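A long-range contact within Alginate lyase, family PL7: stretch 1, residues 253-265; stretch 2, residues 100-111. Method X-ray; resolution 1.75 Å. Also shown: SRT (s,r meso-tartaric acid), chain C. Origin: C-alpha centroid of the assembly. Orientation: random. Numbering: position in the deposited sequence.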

# COMPACT_ATOMS: atom_id res chain seq x y z
N ILE A 253 -10.15 -1.45 -4.42
CA ILE A 253 -9.30 -1.72 -3.24
C ILE A 253 -9.44 -3.17 -2.77
O ILE A 253 -10.55 -3.69 -2.70
CB ILE A 253 -9.70 -0.82 -2.10
CG1 ILE A 253 -9.26 0.69 -2.52
CG2 ILE A 253 -8.98 -1.13 -0.78
CD1 ILE A 253 -10.02 1.78 -1.70
N GLN A 254 -8.31 -3.78 -2.46
CA GLN A 254 -8.31 -5.20 -1.97
C GLN A 254 -7.26 -5.52 -1.01
O GLN A 254 -6.50 -4.59 -0.59
CB GLN A 254 -8.09 -6.07 -3.07
CG GLN A 254 -6.96 -5.81 -3.88
CD GLN A 254 -7.63 -6.14 -5.22
OE1 GLN A 254 -8.96 -5.93 -5.51
NE2 GLN A 254 -6.83 -6.84 -5.97
N TYR A 255 -7.28 -6.76 -0.49
CA TYR A 255 -6.31 -7.11 0.48
C TYR A 255 -6.13 -8.62 0.52
O TYR A 255 -7.01 -9.35 -0.00
CB TYR A 255 -6.69 -6.61 1.89
CG TYR A 255 -8.06 -7.05 2.36
CD1 TYR A 255 -9.17 -6.26 2.10
CD2 TYR A 255 -8.23 -8.24 3.14
CE1 TYR A 255 -10.43 -6.61 2.60
CE2 TYR A 255 -9.48 -8.61 3.61
CZ TYR A 255 -10.58 -7.80 3.32
OH TYR A 255 -11.84 -8.13 3.78
N PHE A 256 -5.01 -9.06 1.03
CA PHE A 256 -4.80 -10.54 1.13
C PHE A 256 -5.50 -11.14 2.26
O PHE A 256 -5.78 -10.49 3.30
CB PHE A 256 -3.30 -10.89 1.33
CG PHE A 256 -2.47 -10.63 0.09
CD1 PHE A 256 -2.71 -11.36 -1.02
CD2 PHE A 256 -1.42 -9.66 0.05
CE1 PHE A 256 -1.93 -11.22 -2.20
CE2 PHE A 256 -0.55 -9.53 -1.08
CZ PHE A 256 -0.87 -10.27 -2.26
N LYS A 257 -5.83 -12.46 2.16
CA LYS A 257 -6.29 -13.25 3.31
C LYS A 257 -5.61 -14.61 3.28
O LYS A 257 -5.18 -15.08 2.21
CB LYS A 257 -7.83 -13.52 3.19
CG LYS A 257 -8.60 -12.18 3.05
CD LYS A 257 -10.13 -12.40 3.34
CE LYS A 257 -10.16 -12.49 4.89
NZ LYS A 257 -11.40 -13.10 5.43
N LEU A 258 -5.49 -15.20 4.44
CA LEU A 258 -4.70 -16.46 4.54
C LEU A 258 -5.27 -17.17 5.72
O LEU A 258 -5.46 -16.55 6.85
CB LEU A 258 -3.24 -16.04 4.82
CG LEU A 258 -2.28 -17.23 5.05
CD1 LEU A 258 -0.84 -16.81 4.50
CD2 LEU A 258 -2.10 -17.61 6.52
N GLY A 259 -5.37 -18.54 5.62
CA GLY A 259 -5.76 -19.35 6.80
C GLY A 259 -6.60 -20.57 6.30
O GLY A 259 -6.14 -21.23 5.33
N ALA A 260 -7.74 -20.83 6.98
CA ALA A 260 -8.62 -21.94 6.59
C ALA A 260 -10.02 -21.38 6.38
O ALA A 260 -10.76 -21.18 7.35
CB ALA A 260 -8.60 -23.00 7.67
N TYR A 261 -10.41 -21.18 5.12
CA TYR A 261 -11.76 -20.66 4.82
C TYR A 261 -12.45 -21.90 4.27
O TYR A 261 -12.17 -22.33 3.11
CB TYR A 261 -11.55 -19.59 3.73
CG TYR A 261 -12.86 -19.00 3.16
CD1 TYR A 261 -14.08 -19.09 3.86
CD2 TYR A 261 -12.78 -18.29 1.93
CE1 TYR A 261 -15.22 -18.43 3.32
CE2 TYR A 261 -13.92 -17.67 1.42
CZ TYR A 261 -15.08 -17.75 2.11
OH TYR A 261 -16.18 -17.10 1.56
N ASN A 262 -13.29 -22.48 5.08
CA ASN A 262 -13.88 -23.84 4.78
C ASN A 262 -14.88 -23.69 3.69
O ASN A 262 -15.78 -22.92 3.87
CB ASN A 262 -14.55 -24.31 6.02
CG ASN A 262 -14.81 -25.85 5.96
OD1 ASN A 262 -14.66 -26.44 4.88
ND2 ASN A 262 -15.13 -26.44 7.08
N GLN A 263 -14.77 -24.44 2.56
CA GLN A 263 -15.84 -24.24 1.59
C GLN A 263 -16.84 -25.40 1.71
O GLN A 263 -17.79 -25.43 0.92
CB GLN A 263 -15.25 -24.45 0.19
CG GLN A 263 -14.04 -23.49 -0.01
CD GLN A 263 -14.50 -22.03 -0.02
OE1 GLN A 263 -14.16 -21.25 0.98
NE2 GLN A 263 -15.19 -21.61 -1.00
N THR A 264 -16.71 -26.23 2.73
CA THR A 264 -17.81 -27.23 2.88
C THR A 264 -18.76 -26.75 4.00
O THR A 264 -18.37 -26.48 5.13
CB THR A 264 -17.16 -28.59 3.36
OG1 THR A 264 -16.25 -29.06 2.38
CG2 THR A 264 -18.33 -29.69 3.38
N ASN A 265 -19.99 -26.52 3.61
CA ASN A 265 -21.06 -26.07 4.53
C ASN A 265 -22.17 -27.09 4.57
O ASN A 265 -22.10 -28.16 3.93
CB ASN A 265 -21.59 -24.73 4.04
CG ASN A 265 -21.98 -24.81 2.57
OD1 ASN A 265 -22.95 -25.51 2.27
ND2 ASN A 265 -21.25 -24.06 1.65
O1 SRT C . -15.46 -11.52 3.38
O11 SRT C . -13.22 -12.04 3.29
C1 SRT C . -14.26 -11.54 3.76
C2 SRT C . -13.82 -11.00 5.08
O2 SRT C . -12.64 -10.17 5.13
C3 SRT C . -14.74 -11.20 6.25
O3 SRT C . -14.19 -12.43 6.48
C4 SRT C . -14.69 -10.25 7.37
O4 SRT C . -14.16 -10.54 8.44
O41 SRT C . -15.05 -9.09 7.20
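Stretch 2 100-111: AASYSVVVGQIH

Stretch 2 runs antiparallel to stretch 1. It begins with a type II beta turn from Ala 101 to Ser 104, then extends as a strand from Ser 104 through His 111 and beyond. That strand pairs first with the short strand 260-262, at 148° between N-to-C directions, then with strand 254-258, at 162°. Its axis comes within 4.6 Å of the axis of each. Stretch 1 turns a corner at Gly 259, between the two strands. The backbone there has phi 147° and psi -134°, where a CB would jam against the carbonyl O of Leu 258. Opposite it, Val 107 departs from extended geometry, with psi -5°.

Three pairs are doubly hydrogen-bonded. Val 106 N donates to Tyr 261 O at 2.8 Å, and Tyr 261 N to Val 106 O at 3.0 Å. Gln 109 N to Lys 257 O and Lys 257 N to Gln 109 O are both 2.9 Å. His 111 N lies 2.9 Å from Tyr 255 O, and Tyr 255 N 3.0 Å from His 111 O.

Tyr 255, Lys 257, Gln 109 and His 111 share one face of the sheet. His 111 is t, with chi2 at 76°. Its ring edge points toward the face of Tyr 255, with centroids 5.5 Å apart and planes at 66°. Tyr 255 is p, and this brings its OH to 3.2 Å from His 111 CD2. Tyr 255 OH also hydrogen-bonds tartrate O2 at 2.6 Å. Tartrate C1 lies over one face of the His 111 ring. Lys 257 is m, t, p, t; its CD passes 4.0 Å from His 111 CB. Lys 257 NZ donates to tartrate O11 at 3.0 Å and O3 at 3.1 Å. Three side chains of this face thus line the ligand site.

Tyr 261 and Val 106 are both t and point to this same face, with their CB atoms 3.8 Å apart. On the other face, Phe 256 and Ile 110 are both m. Phe 256 CE1 packs 3.5 Å from Ile 110 CG1.

At the turn, Ser 104 is p, and its OG donates to Ala 101 O at 2.7 Å, closing the turn from within. Gln 263 N donates to Ser 104 O at 3.0 Å. Thr 264 is m; its OG1 accepts from Tyr 103 N at 2.9 Å. Asn 262 is t, and its OD1 accepts from Thr 264 N at 3.0 Å. One water bridges the stretches, donating to Ser 104 O at 2.8 Å and Asn 262 OD1 at 2.7 Å.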

# COMPACT_ATOMS: atom_id res chain seq x y z
N ALA A 100 -19.17 -28.76 -6.60
CA ALA A 100 -17.73 -28.45 -6.92
C ALA A 100 -17.06 -28.04 -5.66
O ALA A 100 -15.86 -28.40 -5.52
CB ALA A 100 -17.73 -27.34 -7.98
N ALA A 101 -17.70 -27.28 -4.75
CA ALA A 101 -16.93 -26.88 -3.53
C ALA A 101 -16.68 -27.91 -2.49
O ALA A 101 -15.93 -27.67 -1.53
CB ALA A 101 -17.69 -25.63 -2.86
N SER A 102 -17.42 -29.08 -2.57
CA SER A 102 -17.31 -29.98 -1.43
C SER A 102 -15.85 -30.44 -1.17
O SER A 102 -15.07 -30.60 -2.09
CB SER A 102 -18.09 -31.32 -1.72
OG SER A 102 -19.49 -30.94 -1.72
N TYR A 103 -15.55 -30.70 0.09
CA TYR A 103 -14.31 -31.30 0.55
C TYR A 103 -13.13 -30.37 0.27
O TYR A 103 -12.01 -30.86 0.16
CB TYR A 103 -14.00 -32.64 -0.19
CG TYR A 103 -15.26 -33.52 -0.37
CD1 TYR A 103 -16.01 -33.98 0.71
CD2 TYR A 103 -15.61 -33.86 -1.69
CE1 TYR A 103 -17.14 -34.80 0.42
CE2 TYR A 103 -16.69 -34.71 -1.94
CZ TYR A 103 -17.44 -35.08 -0.91
OH TYR A 103 -18.54 -35.92 -1.25
N SER A 104 -13.40 -29.07 0.30
CA SER A 104 -12.23 -28.19 -0.03
C SER A 104 -12.09 -27.07 1.05
O SER A 104 -13.00 -26.78 1.86
CB SER A 104 -12.50 -27.47 -1.38
OG SER A 104 -13.53 -26.48 -1.48
N VAL A 105 -10.98 -26.41 0.94
CA VAL A 105 -10.67 -25.29 1.93
C VAL A 105 -9.85 -24.28 1.15
O VAL A 105 -8.99 -24.65 0.31
CB VAL A 105 -9.90 -25.84 3.16
CG1 VAL A 105 -8.58 -26.54 2.81
CG2 VAL A 105 -9.56 -24.68 4.13
N VAL A 106 -10.14 -22.98 1.34
CA VAL A 106 -9.29 -21.95 0.62
C VAL A 106 -8.23 -21.54 1.65
O VAL A 106 -8.52 -21.23 2.83
CB VAL A 106 -10.30 -20.78 0.32
CG1 VAL A 106 -9.51 -19.49 -0.11
CG2 VAL A 106 -11.08 -21.26 -0.98
N VAL A 107 -7.00 -21.48 1.13
CA VAL A 107 -5.79 -21.34 1.93
C VAL A 107 -5.06 -19.99 1.63
O VAL A 107 -4.08 -19.68 2.33
CB VAL A 107 -4.79 -22.47 1.73
CG1 VAL A 107 -5.49 -23.75 2.21
CG2 VAL A 107 -4.36 -22.62 0.25
N GLY A 108 -5.56 -19.25 0.67
CA GLY A 108 -5.07 -17.83 0.41
C GLY A 108 -5.96 -17.13 -0.57
O GLY A 108 -6.62 -17.83 -1.42
N GLN A 109 -6.14 -15.80 -0.47
CA GLN A 109 -6.99 -15.15 -1.40
C GLN A 109 -6.54 -13.69 -1.53
O GLN A 109 -5.78 -13.21 -0.65
CB GLN A 109 -8.43 -15.01 -0.90
CG GLN A 109 -8.90 -15.76 0.20
CD GLN A 109 -10.35 -15.39 0.60
OE1 GLN A 109 -10.80 -15.82 1.64
NE2 GLN A 109 -11.02 -14.60 -0.19
N ILE A 110 -7.01 -13.07 -2.62
CA ILE A 110 -7.10 -11.58 -2.64
C ILE A 110 -8.62 -11.36 -2.56
O ILE A 110 -9.38 -11.96 -3.37
CB ILE A 110 -6.56 -11.00 -3.95
CG1 ILE A 110 -5.02 -11.30 -3.94
CG2 ILE A 110 -6.96 -9.46 -3.99
CD1 ILE A 110 -4.42 -10.94 -5.27
N HIS A 111 -9.07 -10.49 -1.61
CA HIS A 111 -10.49 -10.19 -1.53
C HIS A 111 -10.70 -8.72 -1.73
O HIS A 111 -9.93 -7.89 -1.17
CB HIS A 111 -10.88 -10.62 -0.12
CG HIS A 111 -12.30 -10.33 0.23
ND1 HIS A 111 -13.29 -11.09 -0.24
CD2 HIS A 111 -12.87 -9.30 0.94
CE1 HIS A 111 -14.51 -10.56 0.17
NE2 HIS A 111 -14.25 -9.49 0.91
O HOH W 1 -13.78 -28.73 3.78